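Local coordinates for protein tetraacyldisaccharide 4'-kinase (Aquifex aeolicus, PDB 4EHX) that transfers the gamma-phosphate of ATP to the 4'-position of a tetraacyldisaccharide 1-phosphate, forming lipid IVA in the lipid A pathway, at residues T22-G27 and Q142-H147; D162-A167 and R171-E176. One frame throughout, in Å; residues are numbered along the deposited sequence.

Contact 1: residues T22-G27 and Q142-H147; sequences TLYDKG and QHRKLH
The C-terminal end of helix 7-25, where Y24 and D25 lie, receives R144 from the loop that joins strands 134-138 and 150-156. R144 sits in a type I turn running from H143 to L146, and its side chain slides past that of Y24 in the opposite direction. R144 CB lies over the centre of one face of the Y24 ring, 3.8 Å from its centroid and only 8° off the ring normal, a CH-pi contact. Further out, a bend at chi3 (67°) lays the guanidinium across the root of the tyrosine, with Y24 CB over the middle of one of its faces, 3.3 Å from R144 CZ. The group then reaches D25 end-on, in its own plane: R144 NH2 and NH1 both hold D25 OD1, at 2.8 Å and 3.0 Å respectively. NH2 meets that oxygen nearly along its C-O axis, whereas NH1 comes from above the carboxylate plane, and the two flat groups are turned 56° apart. NH1 also bonds to N21 OD1, one turn earlier on the helix. At the far end of the ring, Y24 OH packs 3.6 Å from K145 CB, while K145 NZ forms a salt bridge with D118. A leucine in place of R144 would probably leave D25 OD1 without its two donors and the root of Y24 without its flat cover. A salt bridge and a CH-pi contact thus join the loop's type I turn to the last turn of the helix. Just beyond, that helix C-terminus is capped by a Schellman motif, with G27, of positive phi, at the C-prime position.

Contact 2: residues D162-A167 and R171-E176; sequences DRLLPA and REPLKE
L164 lays its CD2 methyl over one face of the flat peptide group that joins E172 to P173, coming to 3.5 Å from E172 C and 3.7 Å from P173 N. The proline ring is met by both branches of the same leucine: L164 CD2 approaches P173 CD at 3.8 Å, and L164 CD1 approaches P173 CG at 3.9 Å, the two side chains lying at a slant to each other. With its CG beside the backbone N (chi1 -81°), the leucine has both methyls brought round to the proline. Within 162-167, the guanidinium of R163, which is poorly ordered, has A167 CB near the rim of one face, and its NH2 makes a weak bond to A167 O. One residue earlier, D162 OD1 accepts R163 N through the anti lone pair, and also takes N169 N, linking D162 to the turn between the segments.

L165 supplies the second part of the contact. L165 CD1 touches R171 CG at 3.9 Å, and the two side chains run side by side, pointing the same way. The polar end of R171 is engaged elsewhere, in a salt bridge with D139, and its side chain comes within about 4 Å of that of V46, part of the predicted ATP site. Helix 7-25 also packs against the loop, S10 OG being bonded to both L164 O and A167 N. What joins the side chains across the contact is van der Waals packing: leucine methyls on a peptide face, a proline ring and the aliphatic stem of R171. The direct contact therefore relies on shape, while the charged ends of R171 and E172 turn to partners outside the two segments, D139 for the first, Q142 and R179 for the second.

From the N terminus, helix 7-25 runs first along the loop 162-176 and then ends at contact 1, which joins residues 22-27 to 142-147 and closes a long excursion containing much of the parallel-stranded core. Only after strand 150-156 and helix 157-160 does the chain open contact 2, a short loop closed on itself, three residues separating its segments. The two are in series, neither nested nor crossed, with centres about 18 Å apart. They nevertheless touch: Q142 NE2 probably donates a hydrogen bond to E172 OE1 at 2.8 Å. Contact 1 joins the loop after strand 134-138 to helix 7-25; contact 2 folds the loop after helix 157-160 on itself, and this loop packs on the same helix.

Contact 1: residues T22-G27 and Q142-H147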
loop_
_atom_site.group_PDB
_atom_site.type_symbol
_atom_site.label_atom_id
_atom_site.label_comp_id
_atom_site.label_asym_id
_atom_site.label_seq_id
_atom_site.Cartn_x
_atom_site.Cartn_y
_atom_site.Cartn_z
ATOM N N THR A 22 15.743 5.300 -19.539
ATOM C CA THR A 22 16.321 4.963 -20.844
ATOM C C THR A 22 17.336 3.831 -20.713
ATOM O O THR A 22 17.375 2.906 -21.541
ATOM C CB THR A 22 16.975 6.189 -21.501
ATOM O OG1 THR A 22 15.962 7.163 -21.781
ATOM C CG2 THR A 22 17.680 5.803 -22.792
ATOM N N LEU A 23 18.149 3.881 -19.663
ATOM C CA LEU A 23 19.132 2.817 -19.451
ATOM C C LEU A 23 18.466 1.450 -19.290
ATOM O O LEU A 23 18.898 0.468 -19.906
ATOM C CB LEU A 23 20.043 3.136 -18.258
ATOM C CG LEU A 23 20.941 4.363 -18.463
ATOM C CD1 LEU A 23 21.699 4.714 -17.188
ATOM C CD2 LEU A 23 21.898 4.134 -19.614
ATOM N N TYR A 24 17.409 1.378 -18.484
ATOM C CA TYR A 24 16.690 0.113 -18.346
ATOM C C TYR A 24 15.981 -0.278 -19.639
ATOM O O TYR A 24 16.015 -1.440 -20.025
ATOM C CB TYR A 24 15.698 0.144 -17.187
ATOM C CG TYR A 24 16.363 -0.107 -15.847
ATOM C CD1 TYR A 24 16.760 -1.388 -15.488
ATOM C CD2 TYR A 24 16.615 0.936 -14.965
ATOM C CE1 TYR A 24 17.366 -1.629 -14.281
ATOM C CE2 TYR A 24 17.229 0.702 -13.737
ATOM C CZ TYR A 24 17.604 -0.584 -13.410
ATOM O OH TYR A 24 18.221 -0.847 -12.214
ATOM N N ASP A 25 15.334 0.696 -20.283
ATOM C CA ASP A 25 14.609 0.464 -21.536
ATOM C C ASP A 25 15.499 -0.230 -22.569
ATOM O O ASP A 25 15.058 -1.131 -23.275
ATOM C CB ASP A 25 14.136 1.793 -22.141
ATOM C CG ASP A 25 12.943 2.382 -21.424
ATOM O OD1 ASP A 25 12.392 1.731 -20.505
ATOM O OD2 ASP A 25 12.538 3.514 -21.797
ATOM N N LYS A 26 16.753 0.202 -22.643
ATOM C CA LYS A 26 17.659 -0.220 -23.703
ATOM C C LYS A 26 18.669 -1.285 -23.290
ATOM O O LYS A 26 19.595 -1.588 -24.043
ATOM C CB LYS A 26 18.372 1.004 -24.285
ATOM C CG LYS A 26 17.402 2.029 -24.852
ATOM C CD LYS A 26 18.105 3.100 -25.671
ATOM C CE LYS A 26 17.110 3.807 -26.593
ATOM N NZ LYS A 26 17.604 5.135 -27.065
ATOM N N GLY A 27 18.507 -1.840 -22.092
ATOM C CA GLY A 27 19.316 -2.973 -21.688
ATOM C C GLY A 27 20.692 -2.620 -21.161
ATOM O O GLY A 27 21.579 -3.470 -21.111
ATOM N N GLN A 142 8.824 1.274 -9.723
ATOM C CA GLN A 142 10.113 1.914 -10.007
ATOM C C GLN A 142 11.333 0.993 -9.811
ATOM O O GLN A 142 12.452 1.341 -10.212
ATOM C CB GLN A 142 10.281 3.152 -9.115
ATOM C CG GLN A 142 9.397 4.342 -9.509
ATOM C CD GLN A 142 7.941 4.162 -9.106
ATOM O OE1 GLN A 142 7.637 3.654 -8.021
ATOM N NE2 GLN A 142 7.036 4.579 -9.975
ATOM N N HIS A 143 11.139 -0.158 -9.171
ATOM C CA HIS A 143 12.274 -1.029 -8.850
ATOM C C HIS A 143 12.645 -1.932 -10.031
ATOM O O HIS A 143 12.513 -3.158 -9.958
ATOM C CB HIS A 143 12.001 -1.856 -7.582
ATOM C CG HIS A 143 13.246 -2.414 -6.959
ATOM N ND1 HIS A 143 14.116 -1.639 -6.219
ATOM C CD2 HIS A 143 13.777 -3.662 -6.975
ATOM C CE1 HIS A 143 15.133 -2.383 -5.812
ATOM N NE2 HIS A 143 14.952 -3.614 -6.258
ATOM N N ARG A 144 13.126 -1.320 -11.113
ATOM C CA ARG A 144 13.240 -2.015 -12.393
ATOM C C ARG A 144 14.334 -3.069 -12.413
ATOM O O ARG A 144 14.333 -3.953 -13.274
ATOM C CB ARG A 144 13.440 -1.013 -13.533
ATOM C CG ARG A 144 12.256 -0.064 -13.695
ATOM C CD ARG A 144 12.373 0.799 -14.951
ATOM N NE ARG A 144 12.273 0.021 -16.191
ATOM C CZ ARG A 144 12.394 0.550 -17.408
ATOM N NH1 ARG A 144 12.609 1.860 -17.553
ATOM N NH2 ARG A 144 12.314 -0.223 -18.484
ATOM N N LYS A 145 15.250 -2.982 -11.451
ATOM C CA LYS A 145 16.313 -3.972 -11.311
ATOM C C LYS A 145 15.760 -5.382 -11.077
ATOM O O LYS A 145 16.451 -6.361 -11.324
ATOM C CB LYS A 145 17.270 -3.595 -10.161
ATOM C CG LYS A 145 18.502 -4.500 -10.044
ATOM C CD LYS A 145 19.122 -4.506 -8.636
ATOM C CE LYS A 145 19.367 -3.118 -8.084
ATOM N NZ LYS A 145 20.401 -3.129 -6.980
ATOM N N LEU A 146 14.529 -5.492 -10.578
ATOM C CA LEU A 146 13.935 -6.821 -10.388
ATOM C C LEU A 146 12.885 -7.117 -11.440
ATOM O O LEU A 146 11.900 -6.379 -11.568
ATOM C CB LEU A 146 13.342 -6.995 -8.977
ATOM C CG LEU A 146 12.613 -8.318 -8.678
ATOM C CD1 LEU A 146 13.530 -9.524 -8.879
ATOM C CD2 LEU A 146 12.090 -8.309 -7.215
ATOM N N HIS A 147 13.097 -8.186 -12.207
ATOM C CA HIS A 147 12.099 -8.592 -13.190
ATOM C C HIS A 147 10.776 -8.869 -12.497
ATOM O O HIS A 147 10.757 -9.509 -11.440
ATOM C CB HIS A 147 12.505 -9.877 -13.923
ATOM C CG HIS A 147 11.417 -10.409 -14.810
ATOM N ND1 HIS A 147 11.082 -9.813 -16.008
ATOM C CD2 HIS A 147 10.546 -11.434 -14.647
ATOM C CE1 HIS A 147 10.066 -10.460 -16.554
ATOM N NE2 HIS A 147 9.722 -11.448 -15.747
#

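Contact 2: residues D162-A167 and R171-E176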
loop_
_atom_site.group_PDB
_atom_site.type_symbol
_atom_site.label_atom_id
_atom_site.label_comp_id
_atom_site.label_asym_id
_atom_site.label_seq_id
_atom_site.Cartn_x
_atom_site.Cartn_y
_atom_site.Cartn_z
ATOM N N ASP A 162 -1.477 15.532 -13.049
ATOM C CA ASP A 162 -0.428 15.925 -12.113
ATOM C C ASP A 162 0.907 16.225 -12.812
ATOM O O ASP A 162 1.026 16.104 -14.029
ATOM C CB ASP A 162 -0.239 14.813 -11.074
ATOM C CG ASP A 162 0.159 15.342 -9.701
ATOM O OD1 ASP A 162 0.902 16.340 -9.635
ATOM O OD2 ASP A 162 -0.279 14.755 -8.683
ATOM N N ARG A 163 1.907 16.611 -12.025
ATOM C CA ARG A 163 3.220 16.973 -12.547
ATOM C C ARG A 163 4.322 16.271 -11.763
ATOM O O ARG A 163 4.108 15.821 -10.641
ATOM C CB ARG A 163 3.424 18.489 -12.460
ATOM C CG ARG A 163 2.483 19.307 -13.333
ATOM C CD ARG A 163 2.653 20.798 -13.073
ATOM N NE ARG A 163 2.403 21.136 -11.673
ATOM C CZ ARG A 163 2.337 22.378 -11.197
ATOM N NH1 ARG A 163 2.498 23.416 -12.008
ATOM N NH2 ARG A 163 2.106 22.581 -9.907
ATOM N N LEU A 164 5.511 16.191 -12.348
ATOM C CA LEU A 164 6.655 15.618 -11.652
ATOM C C LEU A 164 6.983 16.371 -10.365
ATOM O O LEU A 164 6.890 17.594 -10.311
ATOM C CB LEU A 164 7.892 15.619 -12.561
ATOM C CG LEU A 164 7.938 14.455 -13.551
ATOM C CD1 LEU A 164 8.947 14.711 -14.656
ATOM C CD2 LEU A 164 8.257 13.174 -12.817
ATOM N N LEU A 165 7.363 15.617 -9.333
ATOM C CA LEU A 165 8.025 16.158 -8.149
ATOM C C LEU A 165 9.163 17.086 -8.541
ATOM O O LEU A 165 9.857 16.829 -9.530
ATOM C CB LEU A 165 8.641 15.008 -7.343
ATOM C CG LEU A 165 7.689 14.039 -6.647
ATOM C CD1 LEU A 165 8.419 12.751 -6.293
ATOM C CD2 LEU A 165 7.103 14.694 -5.408
ATOM N N PRO A 166 9.397 18.143 -7.745
ATOM C CA PRO A 166 8.610 18.488 -6.554
ATOM C C PRO A 166 7.423 19.407 -6.844
ATOM O O PRO A 166 6.622 19.647 -5.942
ATOM C CB PRO A 166 9.627 19.213 -5.671
ATOM C CG PRO A 166 10.549 19.854 -6.633
ATOM C CD PRO A 166 10.641 18.933 -7.828
ATOM N N ALA A 167 7.301 19.917 -8.065
ATOM C CA ALA A 167 6.160 20.787 -8.386
ATOM C C ALA A 167 4.828 20.040 -8.221
ATOM O O ALA A 167 3.842 20.600 -7.743
ATOM C CB ALA A 167 6.282 21.362 -9.787
ATOM N N ARG A 171 6.201 10.617 -9.370
ATOM C CA ARG A 171 7.563 10.117 -9.199
ATOM C C ARG A 171 8.232 9.907 -10.555
ATOM O O ARG A 171 9.459 9.900 -10.647
ATOM C CB ARG A 171 7.570 8.805 -8.392
ATOM C CG ARG A 171 7.322 9.020 -6.900
ATOM C CD ARG A 171 7.512 7.737 -6.090
ATOM N NE ARG A 171 6.411 6.800 -6.285
ATOM C CZ ARG A 171 6.273 5.664 -5.612
ATOM N NH1 ARG A 171 7.166 5.317 -4.690
ATOM N NH2 ARG A 171 5.240 4.870 -5.858
ATOM N N GLU A 172 7.412 9.694 -11.586
ATOM C CA GLU A 172 7.873 9.492 -12.965
ATOM C C GLU A 172 6.868 10.109 -13.915
ATOM O O GLU A 172 5.678 10.191 -13.589
ATOM C CB GLU A 172 7.914 8.007 -13.331
ATOM C CG GLU A 172 8.647 7.115 -12.410
ATOM C CD GLU A 172 8.777 5.729 -12.999
ATOM O OE1 GLU A 172 8.074 4.807 -12.528
ATOM O OE2 GLU A 172 9.575 5.574 -13.952
ATOM N N PRO A 173 7.327 10.491 -15.119
ATOM C CA PRO A 173 6.461 11.062 -16.155
ATOM C C PRO A 173 5.388 10.071 -16.546
ATOM O O PRO A 173 5.615 8.862 -16.485
ATOM C CB PRO A 173 7.412 11.258 -17.336
ATOM C CG PRO A 173 8.763 11.379 -16.723
ATOM C CD PRO A 173 8.751 10.502 -15.515
ATOM N N LEU A 174 4.231 10.585 -16.952
ATOM C CA LEU A 174 3.106 9.741 -17.348
ATOM C C LEU A 174 3.412 8.796 -18.519
ATOM O O LEU A 174 2.758 7.770 -18.666
ATOM C CB LEU A 174 1.883 10.609 -17.664
ATOM C CG LEU A 174 1.248 11.401 -16.515
ATOM C CD1 LEU A 174 0.163 12.346 -17.046
ATOM C CD2 LEU A 174 0.678 10.469 -15.442
ATOM N N LYS A 175 4.390 9.130 -19.364
ATOM C CA LYS A 175 4.736 8.232 -20.471
ATOM C C LYS A 175 5.124 6.832 -19.974
ATOM O O LYS A 175 5.011 5.848 -20.707
ATOM C CB LYS A 175 5.871 8.809 -21.341
ATOM C CG LYS A 175 7.252 8.760 -20.691
ATOM C CD LYS A 175 8.357 9.333 -21.612
ATOM C CE LYS A 175 9.730 9.143 -20.963
ATOM N NZ LYS A 175 10.866 9.547 -21.852
ATOM N N GLU A 176 5.593 6.747 -18.734
ATOM C CA GLU A 176 6.019 5.465 -18.166
ATOM C C GLU A 176 4.866 4.513 -17.861
ATOM O O GLU A 176 5.078 3.365 -17.484
ATOM C CB GLU A 176 6.889 5.684 -16.924
ATOM C CG GLU A 176 8.173 6.442 -17.234
ATOM C CD GLU A 176 9.046 5.728 -18.259
ATOM O OE1 GLU A 176 9.811 6.418 -18.959
ATOM O OE2 GLU A 176 8.981 4.479 -18.359
#